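Local coordinates for protein F1 (Vaccinia virus ankara, PDB 4D2M), which probably blocks host-cell apoptosis as a viral Bcl-2-like protein, holding the BH3 helix of pro-apoptotic proteins such as Bim, to which it is bound here, at residues D87-Y92 and D176-I181; I91-V96 and V137-I142; Y119-E124 and T163-T168; R102-M107 and I142-E147. The protein carries 1 engineered substitution. One frame throughout, in Å; residues are numbered along the deposited sequence.

Contact 1: residues D87-Y92 and D176-I181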
loop_
_atom_site.group_PDB
_atom_site.type_symbol
_atom_site.label_atom_id
_atom_site.label_comp_id
_atom_site.label_asym_id
_atom_site.label_seq_id
_atom_site.Cartn_x
_atom_site.Cartn_y
_atom_site.Cartn_z
ATOM N N ASP A 87 -18.719 -0.465 21.404
ATOM C CA ASP A 87 -20.085 -0.017 21.673
ATOM C C ASP A 87 -20.127 1.480 21.960
ATOM O O ASP A 87 -21.019 2.184 21.493
ATOM C CB ASP A 87 -20.691 -0.777 22.860
ATOM C CG ASP A 87 -21.170 -2.169 22.490
ATOM O OD1 ASP A 87 -21.332 -2.457 21.285
ATOM O OD2 ASP A 87 -21.399 -2.977 23.414
ATOM N N ILE A 88 -19.160 1.960 22.733
ATOM C CA ILE A 88 -19.107 3.371 23.095
ATOM C C ILE A 88 -18.881 4.233 21.857
ATOM O O ILE A 88 -19.558 5.239 21.664
ATOM C CB ILE A 88 -18.004 3.632 24.137
ATOM C CG1 ILE A 88 -18.396 2.980 25.465
ATOM C CG2 ILE A 88 -17.784 5.129 24.350
ATOM C CD1 ILE A 88 -17.252 2.827 26.436
ATOM N N ILE A 89 -17.940 3.829 21.011
ATOM C CA ILE A 89 -17.659 4.575 19.789
ATOM C C ILE A 89 -18.870 4.518 18.864
ATOM O O ILE A 89 -19.222 5.514 18.235
ATOM C CB ILE A 89 -16.404 4.031 19.071
ATOM C CG1 ILE A 89 -15.175 4.255 19.949
ATOM C CG2 ILE A 89 -16.187 4.714 17.714
ATOM C CD1 ILE A 89 -14.046 3.333 19.636
ATOM N N ASN A 90 -19.517 3.357 18.799
ATOM C CA ASN A 90 -20.728 3.205 18.000
ATOM C C ASN A 90 -21.829 4.162 18.442
ATOM O O ASN A 90 -22.433 4.845 17.619
ATOM C CB ASN A 90 -21.243 1.767 18.069
ATOM C CG ASN A 90 -20.685 0.892 16.966
ATOM O OD1 ASN A 90 -21.248 0.817 15.873
ATOM N ND2 ASN A 90 -19.575 0.222 17.246
ATOM N N ILE A 91 -22.083 4.212 19.744
ATOM C CA ILE A 91 -23.143 5.054 20.281
ATOM C C ILE A 91 -22.850 6.533 20.037
ATOM O O ILE A 91 -23.703 7.272 19.547
ATOM C CB ILE A 91 -23.335 4.806 21.797
ATOM C CG1 ILE A 91 -23.889 3.398 22.030
ATOM C CG2 ILE A 91 -24.287 5.838 22.415
ATOM C CD1 ILE A 91 -23.823 2.935 23.474
ATOM N N TYR A 92 -21.638 6.957 20.372
ATOM C CA TYR A 92 -21.302 8.377 20.364
ATOM C C TYR A 92 -21.081 8.942 18.958
ATOM O O TYR A 92 -21.494 10.066 18.675
ATOM C CB TYR A 92 -20.065 8.619 21.235
ATOM C CG TYR A 92 -20.367 8.607 22.723
ATOM C CD1 TYR A 92 -20.839 7.459 23.347
ATOM C CD2 TYR A 92 -20.184 9.743 23.500
ATOM C CE1 TYR A 92 -21.119 7.443 24.702
ATOM C CE2 TYR A 92 -20.461 9.735 24.858
ATOM C CZ TYR A 92 -20.928 8.583 25.452
ATOM O OH TYR A 92 -21.206 8.566 26.802
ATOM N N ASP A 176 -8.121 8.297 27.530
ATOM C CA ASP A 176 -8.598 8.595 28.872
ATOM C C ASP A 176 -10.113 8.761 28.881
ATOM O O ASP A 176 -10.781 8.327 29.816
ATOM C CB ASP A 176 -7.920 9.853 29.421
ATOM C CG ASP A 176 -6.433 9.662 29.651
ATOM O OD1 ASP A 176 -5.991 8.499 29.763
ATOM O OD2 ASP A 176 -5.705 10.674 29.724
ATOM N N TYR A 177 -10.654 9.376 27.834
ATOM C CA TYR A 177 -12.096 9.576 27.740
ATOM C C TYR A 177 -12.838 8.248 27.611
ATOM O O TYR A 177 -13.789 7.989 28.344
ATOM C CB TYR A 177 -12.444 10.477 26.553
ATOM C CG TYR A 177 -12.350 11.957 26.845
ATOM C CD1 TYR A 177 -13.190 12.555 27.774
ATOM C CD2 TYR A 177 -11.433 12.759 26.180
ATOM C CE1 TYR A 177 -13.112 13.907 28.042
ATOM C CE2 TYR A 177 -11.349 14.114 26.441
ATOM C CZ TYR A 177 -12.191 14.682 27.372
ATOM O OH TYR A 177 -12.107 16.031 27.632
ATOM N N ILE A 178 -12.396 7.411 26.676
ATOM C CA ILE A 178 -13.068 6.144 26.405
ATOM C C ILE A 178 -12.983 5.211 27.611
ATOM O O ILE A 178 -13.945 4.509 27.929
ATOM C CB ILE A 178 -12.464 5.438 25.164
ATOM C CG1 ILE A 178 -12.565 6.338 23.929
ATOM C CG2 ILE A 178 -13.154 4.098 24.899
ATOM C CD1 ILE A 178 -13.983 6.692 23.522
ATOM N N THR A 179 -11.836 5.207 28.283
ATOM C CA THR A 179 -11.639 4.327 29.432
ATOM C C THR A 179 -12.467 4.766 30.640
ATOM O O THR A 179 -12.845 3.937 31.467
ATOM C CB THR A 179 -10.157 4.260 29.847
ATOM O OG1 THR A 179 -9.646 5.585 30.032
ATOM C CG2 THR A 179 -9.336 3.539 28.788
ATOM N N ASP A 180 -12.745 6.063 30.746
ATOM C CA ASP A 180 -13.571 6.576 31.836
ATOM C C ASP A 180 -14.992 6.040 31.728
ATOM O O ASP A 180 -15.623 5.712 32.735
ATOM C CB ASP A 180 -13.598 8.107 31.833
ATOM C CG ASP A 180 -12.278 8.719 32.258
ATOM O OD1 ASP A 180 -11.472 8.022 32.910
ATOM O OD2 ASP A 180 -12.047 9.906 31.940
ATOM N N ILE A 181 -15.491 5.956 30.500
ATOM C CA ILE A 181 -16.848 5.490 30.254
ATOM C C ILE A 181 -16.898 3.966 30.318
ATOM O O ILE A 181 -16.423 3.283 29.411
ATOM C CB ILE A 181 -17.373 5.978 28.885
ATOM C CG1 ILE A 181 -17.215 7.500 28.771
ATOM C CG2 ILE A 181 -18.832 5.570 28.701
ATOM C CD1 ILE A 181 -17.574 8.072 27.412
#
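Ile88 packs against Ile178 and Ile181 where the C-terminal helix 172-180 of this all-helical, Bcl-2-like bundle ends beside helix 80-99. From CB of Ile88, whose bond from CA points toward the partner segment, the two branches part at once. CG2 lies anti to the backbone N and goes to Ile178, meeting its CD1 at 4.2 Å, the two side chains running antiparallel past one another. CG1, on the other branch, passes CG2 of Ile181 at 4.2 Å. The tip, CD1, continues to 3.9 Å from that same Ile181 CG2 and also faces backbone oxygens: Ile181 O is only 3.1 Å from Ile88 CD1, a tight apolar-to-polar approach at the point where the chain leaves helical geometry. One helical turn on, Tyr92 meets Ile181 tip to tip, the isoleucine CD1 coming obliquely to the phenol end of the ring. Tyr92 OH also makes a weak hydrogen bond to an aromatic side chain of the bound peptide, so the phenol links this end of the bundle with the ligand. The second subunit, another copy of the protein, adds its Ala61 against Ile89 and its Val58 against Ile178. No hydrogen bond joins the two segments; at the phenol end, Ile181 CD1 stands 3.7 Å from Tyr92 OH.

Contact 2: residues I91-V96 and V137-I142; sequences IYCDKV and VRLATI
Cys93 and Leu139 bring their CA atoms to 5.8 Å where helices 91-96 and 137-142 cross at -74°, with segment axes 9.0 Å apart. This is helix-on-helix packing in the Bcl-2-like bundle, between helix 80-99 and helix 135-150, and no hydrogen bond spans these two segments. Leu139 has the largest share of it. Its CD1 comes to the rim of the Tyr92 ring, near the ring plane, 3.9 Å from Tyr92 CD2, and its CD2 turns to the sulfur of Cys93. CG of Leu139 lies anti to its own carbonyl carbon (chi1 -66°), from where the two methyls fork between tyrosine and cysteine. Farther along helix 91-96, Val96 reaches in with both methyls: CG2 faces Leu139 CB at 4.3 Å, while CG1 rests on the backbone of Ala140, 4.0 Å from its CA. The CB of Ala140 points away from helix 91-96. The peptide touches the helix 137-142 side of this packing, with one of its aromatic side chains on Leu139 and an apolar one on Ala140, as in the BH3 groove of Bcl-2 relatives. Tyr65 of the second subunit packs on Cys93 and Ile142. Between those two residues, Cys93 SG lies 3.7 Å from Ile142 CG2.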
loop_
_atom_site.group_PDB
_atom_site.type_symbol
_atom_site.label_atom_id
_atom_site.label_comp_id
_atom_site.label_asym_id
_atom_site.label_seq_id
_atom_site.Cartn_x
_atom_site.Cartn_y
_atom_site.Cartn_z
ATOM N N ILE A 91 -22.083 4.212 19.744
ATOM C CA ILE A 91 -23.143 5.054 20.281
ATOM C C ILE A 91 -22.850 6.533 20.037
ATOM O O ILE A 91 -23.703 7.272 19.547
ATOM C CB ILE A 91 -23.335 4.806 21.797
ATOM C CG1 ILE A 91 -23.889 3.398 22.030
ATOM C CG2 ILE A 91 -24.287 5.838 22.415
ATOM C CD1 ILE A 91 -23.823 2.935 23.474
ATOM N N TYR A 92 -21.638 6.957 20.372
ATOM C CA TYR A 92 -21.302 8.377 20.364
ATOM C C TYR A 92 -21.081 8.942 18.958
ATOM O O TYR A 92 -21.494 10.066 18.675
ATOM C CB TYR A 92 -20.065 8.619 21.235
ATOM C CG TYR A 92 -20.367 8.607 22.723
ATOM C CD1 TYR A 92 -20.839 7.459 23.347
ATOM C CD2 TYR A 92 -20.184 9.743 23.500
ATOM C CE1 TYR A 92 -21.119 7.443 24.702
ATOM C CE2 TYR A 92 -20.461 9.735 24.858
ATOM C CZ TYR A 92 -20.928 8.583 25.452
ATOM O OH TYR A 92 -21.206 8.566 26.802
ATOM N N CYS A 93 -20.444 8.173 18.078
ATOM C CA CYS A 93 -20.157 8.659 16.727
ATOM C C CYS A 93 -21.373 8.565 15.814
ATOM O O CYS A 93 -21.493 9.330 14.858
ATOM C CB CYS A 93 -18.991 7.889 16.108
ATOM S SG CYS A 93 -17.401 8.279 16.848
ATOM N N ASP A 94 -22.270 7.626 16.097
ATOM C CA ASP A 94 -23.514 7.533 15.340
ATOM C C ASP A 94 -24.340 8.791 15.563
ATOM O O ASP A 94 -24.940 9.324 14.632
ATOM C CB ASP A 94 -24.321 6.295 15.737
ATOM C CG ASP A 94 -23.792 5.020 15.103
ATOM O OD1 ASP A 94 -22.664 5.037 14.562
ATOM O OD2 ASP A 94 -24.506 3.997 15.157
ATOM N N LYS A 95 -24.361 9.267 16.805
ATOM C CA LYS A 95 -25.129 10.457 17.152
ATOM C C LYS A 95 -24.530 11.703 16.501
ATOM O O LYS A 95 -25.253 12.524 15.938
ATOM C CB LYS A 95 -25.185 10.638 18.668
ATOM C CG LYS A 95 -26.201 11.678 19.117
ATOM C CD LYS A 95 -26.271 11.787 20.630
ATOM C CE LYS A 95 -27.387 12.727 21.063
ATOM N NZ LYS A 95 -27.240 14.087 20.471
ATOM N N VAL A 96 -23.210 11.836 16.584
ATOM C CA VAL A 96 -22.504 12.940 15.942
ATOM C C VAL A 96 -22.748 12.884 14.436
ATOM O O VAL A 96 -23.066 13.896 13.817
ATOM C CB VAL A 96 -20.976 12.893 16.263
ATOM C CG1 VAL A 96 -20.154 13.866 15.393
ATOM C CG2 VAL A 96 -20.748 13.192 17.733
ATOM N N VAL A 137 -14.124 16.972 19.433
ATOM C CA VAL A 137 -13.348 17.088 18.203
ATOM C C VAL A 137 -12.823 15.719 17.768
ATOM O O VAL A 137 -12.641 15.461 16.578
ATOM C CB VAL A 137 -12.173 18.091 18.359
ATOM C CG1 VAL A 137 -11.111 17.579 19.336
ATOM C CG2 VAL A 137 -11.554 18.403 17.002
ATOM N N ARG A 138 -12.612 14.838 18.738
ATOM C CA ARG A 138 -12.119 13.497 18.462
ATOM C C ARG A 138 -13.226 12.618 17.891
ATOM O O ARG A 138 -13.002 11.869 16.940
ATOM C CB ARG A 138 -11.534 12.881 19.732
ATOM C CG ARG A 138 -10.166 13.446 20.069
ATOM C CD ARG A 138 -9.893 13.510 21.561
ATOM N NE ARG A 138 -8.536 13.995 21.814
ATOM C CZ ARG A 138 -8.203 15.278 21.934
ATOM N NH1 ARG A 138 -9.127 16.226 21.845
ATOM N NH2 ARG A 138 -6.938 15.615 22.151
ATOM N N LEU A 139 -14.419 12.722 18.468
ATOM C CA LEU A 139 -15.583 12.003 17.960
ATOM C C LEU A 139 -15.980 12.502 16.572
ATOM O O LEU A 139 -16.373 11.715 15.709
ATOM C CB LEU A 139 -16.767 12.153 18.920
ATOM C CG LEU A 139 -16.619 11.506 20.298
ATOM C CD1 LEU A 139 -17.817 11.844 21.176
ATOM C CD2 LEU A 139 -16.453 9.999 20.178
ATOM N N ALA A 140 -15.877 13.810 16.363
ATOM C CA ALA A 140 -16.247 14.410 15.087
ATOM C C ALA A 140 -15.294 13.969 13.980
ATOM O O ALA A 140 -15.708 13.753 12.840
ATOM C CB ALA A 140 -16.265 15.922 15.202
ATOM N N THR A 141 -14.016 13.839 14.317
ATOM C CA THR A 141 -13.018 13.437 13.332
ATOM C C THR A 141 -13.255 11.997 12.893
ATOM O O THR A 141 -13.174 11.679 11.709
ATOM C CB THR A 141 -11.587 13.571 13.878
ATOM O OG1 THR A 141 -11.367 14.913 14.329
ATOM C CG2 THR A 141 -10.573 13.234 12.795
ATOM N N ILE A 142 -13.540 11.126 13.855
ATOM C CA ILE A 142 -13.870 9.743 13.549
ATOM C C ILE A 142 -15.069 9.689 12.606
ATOM O O ILE A 142 -15.041 8.984 11.597
ATOM C CB ILE A 142 -14.177 8.941 14.829
ATOM C CG1 ILE A 142 -12.930 8.871 15.714
ATOM C CG2 ILE A 142 -14.642 7.528 14.486
ATOM C CD1 ILE A 142 -13.198 8.395 17.133
#

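Contact 3: residues Y119-E124 and T163-T168; sequences YDFNNE and TLLSHT. Engineered in segment 119-124: Phe121 (natural residue Ile).
Leu164 meets Asn122 tip to tip in the Bcl-2-like bundle, where segment 163-168 lies nearly parallel to segment 119-124, at 10° with the axes 10.1 Å apart. The leucine CG lies 3.3 Å from the Asn122 amide OD1, with CD2 against the asparagine CB. Leu165 comes next and brings both methyls to the amide oxygen, CD2 being 3.8 Å from Asn122 OD1. Its CD1 also stands obliquely off the ring of Phe121, an engineered residue that packs on an apolar side chain of the bound peptide, at 4.5 Å from CE2. One turn later comes Thr168, whose OG1 donates a hydrogen bond to Asn122 OD1. The modelled separation of 2.3 Å between Thr168 OG1 and Asn122 OD1 is too short to trust, although the pairing itself is sensible. Asn122 reaches this partner with its CG anti to the backbone N (chi1 175°). A third subunit, another copy of the protein, continues the polar network: its Asn123 OD1 accepts from Asn122 ND2, and its Asn123 ND2 bonds to Thr168 OG1. Nearby, Tyr119 stacks on His167 of that same subunit. Chemically, then, helices 118-131 and 155-169 enclose a buried asparagine amide among leucine methyls. Its oxygen pairs with Thr168, at a doubtful distance; its nitrogen bonds weakly to Asn123 of its own chain and also across the subunit interface, tying this packing to the assembly.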
loop_
_atom_site.group_PDB
_atom_site.type_symbol
_atom_site.label_atom_id
_atom_site.label_comp_id
_atom_site.label_asym_id
_atom_site.label_seq_id
_atom_site.Cartn_x
_atom_site.Cartn_y
_atom_site.Cartn_z
ATOM N N TYR A 119 -2.617 12.718 3.844
ATOM C CA TYR A 119 -1.371 12.975 4.565
ATOM C C TYR A 119 -1.428 14.324 5.276
ATOM O O TYR A 119 -1.218 14.408 6.486
ATOM C CB TYR A 119 -0.169 12.950 3.617
ATOM C CG TYR A 119 -0.047 11.700 2.773
ATOM C CD1 TYR A 119 0.354 10.495 3.334
ATOM C CD2 TYR A 119 -0.310 11.732 1.410
ATOM C CE1 TYR A 119 0.475 9.355 2.564
ATOM C CE2 TYR A 119 -0.192 10.596 0.632
ATOM C CZ TYR A 119 0.201 9.411 1.214
ATOM O OH TYR A 119 0.322 8.277 0.443
ATOM N N ASP A 120 -1.720 15.377 4.516
ATOM C CA ASP A 120 -1.797 16.725 5.070
ATOM C C ASP A 120 -2.949 16.863 6.058
ATOM O O ASP A 120 -2.819 17.555 7.065
ATOM C CB ASP A 120 -1.950 17.763 3.956
ATOM C CG ASP A 120 -0.666 17.982 3.177
ATOM O OD1 ASP A 120 0.423 17.897 3.783
ATOM O OD2 ASP A 120 -0.746 18.247 1.959
ATOM N N PHE A 121 -4.077 16.220 5.772
ATOM C CA PHE A 121 -5.220 16.300 6.676
ATOM C C PHE A 121 -4.878 15.658 8.015
ATOM O O PHE A 121 -5.222 16.192 9.067
ATOM C CB PHE A 121 -6.462 15.631 6.079
ATOM C CG PHE A 121 -7.660 15.677 6.988
ATOM C CD1 PHE A 121 -8.262 16.886 7.297
ATOM C CD2 PHE A 121 -8.165 14.520 7.557
ATOM C CE1 PHE A 121 -9.357 16.937 8.143
ATOM C CE2 PHE A 121 -9.261 14.566 8.402
ATOM C CZ PHE A 121 -9.854 15.776 8.696
ATOM N N ASN A 122 -4.200 14.516 7.971
ATOM C CA ASN A 122 -3.755 13.845 9.186
ATOM C C ASN A 122 -2.961 14.781 10.086
ATOM O O ASN A 122 -3.182 14.829 11.295
ATOM C CB ASN A 122 -2.904 12.625 8.842
ATOM C CG ASN A 122 -2.314 11.966 10.075
ATOM O OD1 ASN A 122 -2.970 11.165 10.740
ATOM N ND2 ASN A 122 -1.071 12.310 10.392
ATOM N N ASN A 123 -2.047 15.534 9.482
ATOM C CA ASN A 123 -1.177 16.440 10.220
ATOM C C ASN A 123 -1.945 17.609 10.833
ATOM O O ASN A 123 -1.633 18.050 11.939
ATOM C CB ASN A 123 -0.062 16.961 9.304
ATOM C CG ASN A 123 0.889 15.860 8.857
ATOM O OD1 ASN A 123 0.917 14.774 9.437
ATOM N ND2 ASN A 123 1.682 16.142 7.825
ATOM N N GLU A 124 -2.949 18.106 10.118
ATOM C CA GLU A 124 -3.789 19.183 10.636
ATOM C C GLU A 124 -4.651 18.686 11.790
ATOM O O GLU A 124 -4.856 19.397 12.771
ATOM C CB GLU A 124 -4.675 19.765 9.532
ATOM C CG GLU A 124 -3.911 20.398 8.377
ATOM C CD GLU A 124 -2.977 21.512 8.816
ATOM O OE1 GLU A 124 -3.242 22.141 9.862
ATOM O OE2 GLU A 124 -1.972 21.754 8.114
ATOM N N THR A 163 -6.213 3.367 9.178
ATOM C CA THR A 163 -5.084 2.977 10.011
ATOM C C THR A 163 -4.323 4.207 10.494
ATOM O O THR A 163 -4.103 4.376 11.692
ATOM C CB THR A 163 -4.138 2.037 9.245
ATOM O OG1 THR A 163 -4.873 0.883 8.817
ATOM C CG2 THR A 163 -2.972 1.594 10.122
ATOM N N LEU A 164 -3.948 5.074 9.559
ATOM C CA LEU A 164 -3.228 6.297 9.891
ATOM C C LEU A 164 -4.007 7.172 10.870
ATOM O O LEU A 164 -3.504 7.520 11.937
ATOM C CB LEU A 164 -2.919 7.088 8.617
ATOM C CG LEU A 164 -2.372 8.505 8.798
ATOM C CD1 LEU A 164 -1.157 8.516 9.710
ATOM C CD2 LEU A 164 -2.025 9.112 7.442
ATOM N N LEU A 165 -5.237 7.524 10.512
ATOM C CA LEU A 165 -5.999 8.480 11.308
ATOM C C LEU A 165 -6.354 7.932 12.689
ATOM O O LEU A 165 -6.481 8.697 13.643
ATOM C CB LEU A 165 -7.270 8.898 10.567
ATOM C CG LEU A 165 -7.148 10.165 9.713
ATOM C CD1 LEU A 165 -6.974 11.402 10.593
ATOM C CD2 LEU A 165 -6.010 10.057 8.703
ATOM N N SER A 166 -6.497 6.614 12.800
ATOM C CA SER A 166 -6.799 5.989 14.085
ATOM C C SER A 166 -5.671 6.225 15.089
ATOM O O SER A 166 -5.921 6.493 16.265
ATOM C CB SER A 166 -7.046 4.489 13.912
ATOM O OG SER A 166 -5.925 3.850 13.328
ATOM N N HIS A 167 -4.430 6.117 14.624
ATOM C CA HIS A 167 -3.276 6.453 15.453
ATOM C C HIS A 167 -3.366 7.899 15.920
ATOM O O HIS A 167 -3.240 8.188 17.109
ATOM C CB HIS A 167 -1.967 6.244 14.686
ATOM C CG HIS A 167 -1.499 4.823 14.660
ATOM N ND1 HIS A 167 -0.671 4.295 15.627
ATOM C CD2 HIS A 167 -1.734 3.822 13.779
ATOM C CE1 HIS A 167 -0.420 3.029 15.345
ATOM N NE2 HIS A 167 -1.053 2.717 14.229
ATOM N N THR A 168 -3.592 8.799 14.968
ATOM C CA THR A 168 -3.630 10.230 15.243
ATOM C C THR A 168 -4.770 10.617 16.184
ATOM O O THR A 168 -4.599 11.479 17.043
ATOM C CB THR A 168 -3.772 11.038 13.940
ATOM O OG1 THR A 168 -2.774 10.616 13.002
ATOM C CG2 THR A 168 -3.618 12.533 14.209
#

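Contact 4: residues R102-M107 and I142-E147; sequences RDMNIM and ISFITE
This is buried, mainly apolar helix-on-helix packing, in which Met104 and Met107 of the short helix 101-111 lie against Phe144 on helix 135-150. The two segments cross at -54° with their axes 9.9 Å apart, and Met104 and Phe144 form the closest pair of CA atoms. The bend of Met104 at chi2 (-65°) brings its sulfur to the backbone of Phe144, 3.7 Å from Phe144 CA, and SD sits at the edge of the ring, near the ring plane. CE, beyond the sulfur, lies 3.8 Å from Ser143 CB. Phe144 has its CG anti to the backbone N (chi1 176°), and the ring extends from there to Met107. Its CE1 comes to 3.5 Å from Met107 CB, an oblique approach, and its CZ lies 3.7 Å from Met107 O, so the ring touches main chain as well as side chain. At the polar end, Glu147 lays its CG against Met104 CB at 4.2 Å, while its carboxylate OE1 makes a salt bridge to Arg151. Ser143 keeps its hydroxyl for helix 80-99, bonding to Ser97 OG and to Cys93 O. Phe144 also meets the ring of the engineered Phe121. Apolar side chains of the bound peptide pack on both Met107 and Phe144, consistent with these residues lining the BH3-binding groove, a hallmark of the Bcl-2 fold.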
loop_
_atom_site.group_PDB
_atom_site.type_symbol
_atom_site.label_atom_id
_atom_site.label_comp_id
_atom_site.label_asym_id
_atom_site.label_seq_id
_atom_site.Cartn_x
_atom_site.Cartn_y
_atom_site.Cartn_z
ATOM N N ARG A 102 -25.408 16.963 7.828
ATOM C CA ARG A 102 -25.265 18.004 6.814
ATOM C C ARG A 102 -23.836 18.540 6.800
ATOM O O ARG A 102 -23.264 18.765 5.735
ATOM C CB ARG A 102 -26.248 19.148 7.062
ATOM C CG ARG A 102 -27.713 18.762 6.923
ATOM C CD ARG A 102 -28.107 18.499 5.480
ATOM N NE ARG A 102 -29.559 18.558 5.301
ATOM C CZ ARG A 102 -30.231 19.624 4.866
ATOM N NH1 ARG A 102 -29.600 20.746 4.540
ATOM N NH2 ARG A 102 -31.552 19.563 4.748
ATOM N N ASP A 103 -23.269 18.736 7.988
ATOM C CA ASP A 103 -21.905 19.239 8.120
ATOM C C ASP A 103 -20.897 18.251 7.539
ATOM O O ASP A 103 -19.903 18.650 6.932
ATOM C CB ASP A 103 -21.572 19.521 9.589
ATOM C CG ASP A 103 -22.590 20.428 10.255
ATOM O OD1 ASP A 103 -23.802 20.204 10.061
ATOM O OD2 ASP A 103 -22.178 21.367 10.970
ATOM N N MET A 104 -21.160 16.962 7.729
ATOM C CA MET A 104 -20.275 15.917 7.228
ATOM C C MET A 104 -20.284 15.878 5.701
ATOM O O MET A 104 -19.234 15.738 5.071
ATOM C CB MET A 104 -20.681 14.553 7.793
ATOM C CG MET A 104 -20.522 14.428 9.304
ATOM S SD MET A 104 -18.813 14.540 9.863
ATOM C CE MET A 104 -19.054 14.928 11.595
ATOM N N ASN A 105 -21.468 15.999 5.109
ATOM C CA ASN A 105 -21.605 15.961 3.655
ATOM C C ASN A 105 -20.837 17.088 2.970
ATOM O O ASN A 105 -20.085 16.854 2.025
ATOM C CB ASN A 105 -23.084 16.035 3.252
ATOM C CG ASN A 105 -23.870 14.808 3.678
ATOM O OD1 ASN A 105 -23.296 13.760 3.976
ATOM N ND2 ASN A 105 -25.194 14.930 3.697
ATOM N N ILE A 106 -21.038 18.312 3.442
ATOM C CA ILE A 106 -20.396 19.473 2.832
ATOM C C ILE A 106 -18.887 19.474 3.092
ATOM O O ILE A 106 -18.119 20.018 2.300
ATOM C CB ILE A 106 -21.032 20.806 3.327
ATOM C CG1 ILE A 106 -21.081 20.878 4.863
ATOM C CG2 ILE A 106 -22.417 20.968 2.694
ATOM C CD1 ILE A 106 -22.251 21.691 5.427
ATOM N N MET A 107 -18.457 18.844 4.179
ATOM C CA MET A 107 -17.029 18.720 4.452
ATOM C C MET A 107 -16.390 17.665 3.554
ATOM O O MET A 107 -15.200 17.744 3.248
ATOM C CB MET A 107 -16.790 18.386 5.924
ATOM C CG MET A 107 -16.959 19.591 6.836
ATOM S SD MET A 107 -17.263 19.141 8.551
ATOM C CE MET A 107 -15.629 18.649 9.060
ATOM N N ILE A 142 -13.540 11.126 13.855
ATOM C CA ILE A 142 -13.870 9.743 13.549
ATOM C C ILE A 142 -15.069 9.689 12.606
ATOM O O ILE A 142 -15.041 8.984 11.597
ATOM C CB ILE A 142 -14.177 8.941 14.829
ATOM C CG1 ILE A 142 -12.930 8.871 15.714
ATOM C CG2 ILE A 142 -14.642 7.528 14.486
ATOM C CD1 ILE A 142 -13.198 8.395 17.133
ATOM N N SER A 143 -16.112 10.443 12.936
ATOM C CA SER A 143 -17.320 10.474 12.120
ATOM C C SER A 143 -17.017 10.964 10.707
ATOM O O SER A 143 -17.532 10.421 9.732
ATOM C CB SER A 143 -18.386 11.361 12.767
ATOM O OG SER A 143 -18.928 10.746 13.926
ATOM N N PHE A 144 -16.179 11.988 10.596
ATOM C CA PHE A 144 -15.816 12.512 9.285
ATOM C C PHE A 144 -15.002 11.489 8.495
ATOM O O PHE A 144 -15.278 11.247 7.321
ATOM C CB PHE A 144 -15.034 13.818 9.415
ATOM C CG PHE A 144 -14.557 14.360 8.100
ATOM C CD1 PHE A 144 -15.454 14.900 7.194
ATOM C CD2 PHE A 144 -13.216 14.320 7.763
ATOM C CE1 PHE A 144 -15.023 15.393 5.981
ATOM C CE2 PHE A 144 -12.777 14.814 6.551
ATOM C CZ PHE A 144 -13.681 15.350 5.659
ATOM N N ILE A 145 -14.008 10.884 9.142
ATOM C CA ILE A 145 -13.174 9.877 8.491
ATOM C C ILE A 145 -14.017 8.673 8.084
ATOM O O ILE A 145 -13.786 8.072 7.035
ATOM C CB ILE A 145 -12.018 9.407 9.409
ATOM C CG1 ILE A 145 -11.030 10.551 9.662
ATOM C CG2 ILE A 145 -11.281 8.207 8.804
ATOM C CD1 ILE A 145 -10.337 11.076 8.421
ATOM N N THR A 146 -14.987 8.322 8.922
ATOM C CA THR A 146 -15.894 7.230 8.609
ATOM C C THR A 146 -16.683 7.556 7.345
ATOM O O THR A 146 -16.882 6.695 6.494
ATOM C CB THR A 146 -16.864 6.954 9.771
ATOM O OG1 THR A 146 -16.114 6.637 10.950
ATOM C CG2 THR A 146 -17.791 5.797 9.439
ATOM N N GLU A 147 -17.117 8.808 7.225
ATOM C CA GLU A 147 -17.863 9.255 6.053
ATOM C C GLU A 147 -16.999 9.223 4.794
ATOM O O GLU A 147 -17.482 8.883 3.715
ATOM C CB GLU A 147 -18.412 10.666 6.272
ATOM C CG GLU A 147 -19.923 10.761 6.152
ATOM C CD GLU A 147 -20.416 10.457 4.752
ATOM O OE1 GLU A 147 -19.982 11.144 3.806
ATOM O OE2 GLU A 147 -21.240 9.531 4.600
#

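How the contacts relate
Contacts 2 and 4 both use helix 135-150, share Ile142, and have centres about 10 Å apart. They touch directly, Val96 CG1 lying 4.1 Å from Met104 CE. Contact 1 shares Ile91 and Tyr92 with contact 2 along helix 80-99, also about 10 Å between centres. Contact 3 is farther off, its centre about 20 Å from that of contact 1, yet it reaches contact 4 where Leu165 CG comes 3.6 Å from Ile145 CD1. All four border the bound peptide, which meets Tyr92, Leu139, Phe121 and Met107 among others, and all four also touch the second subunit.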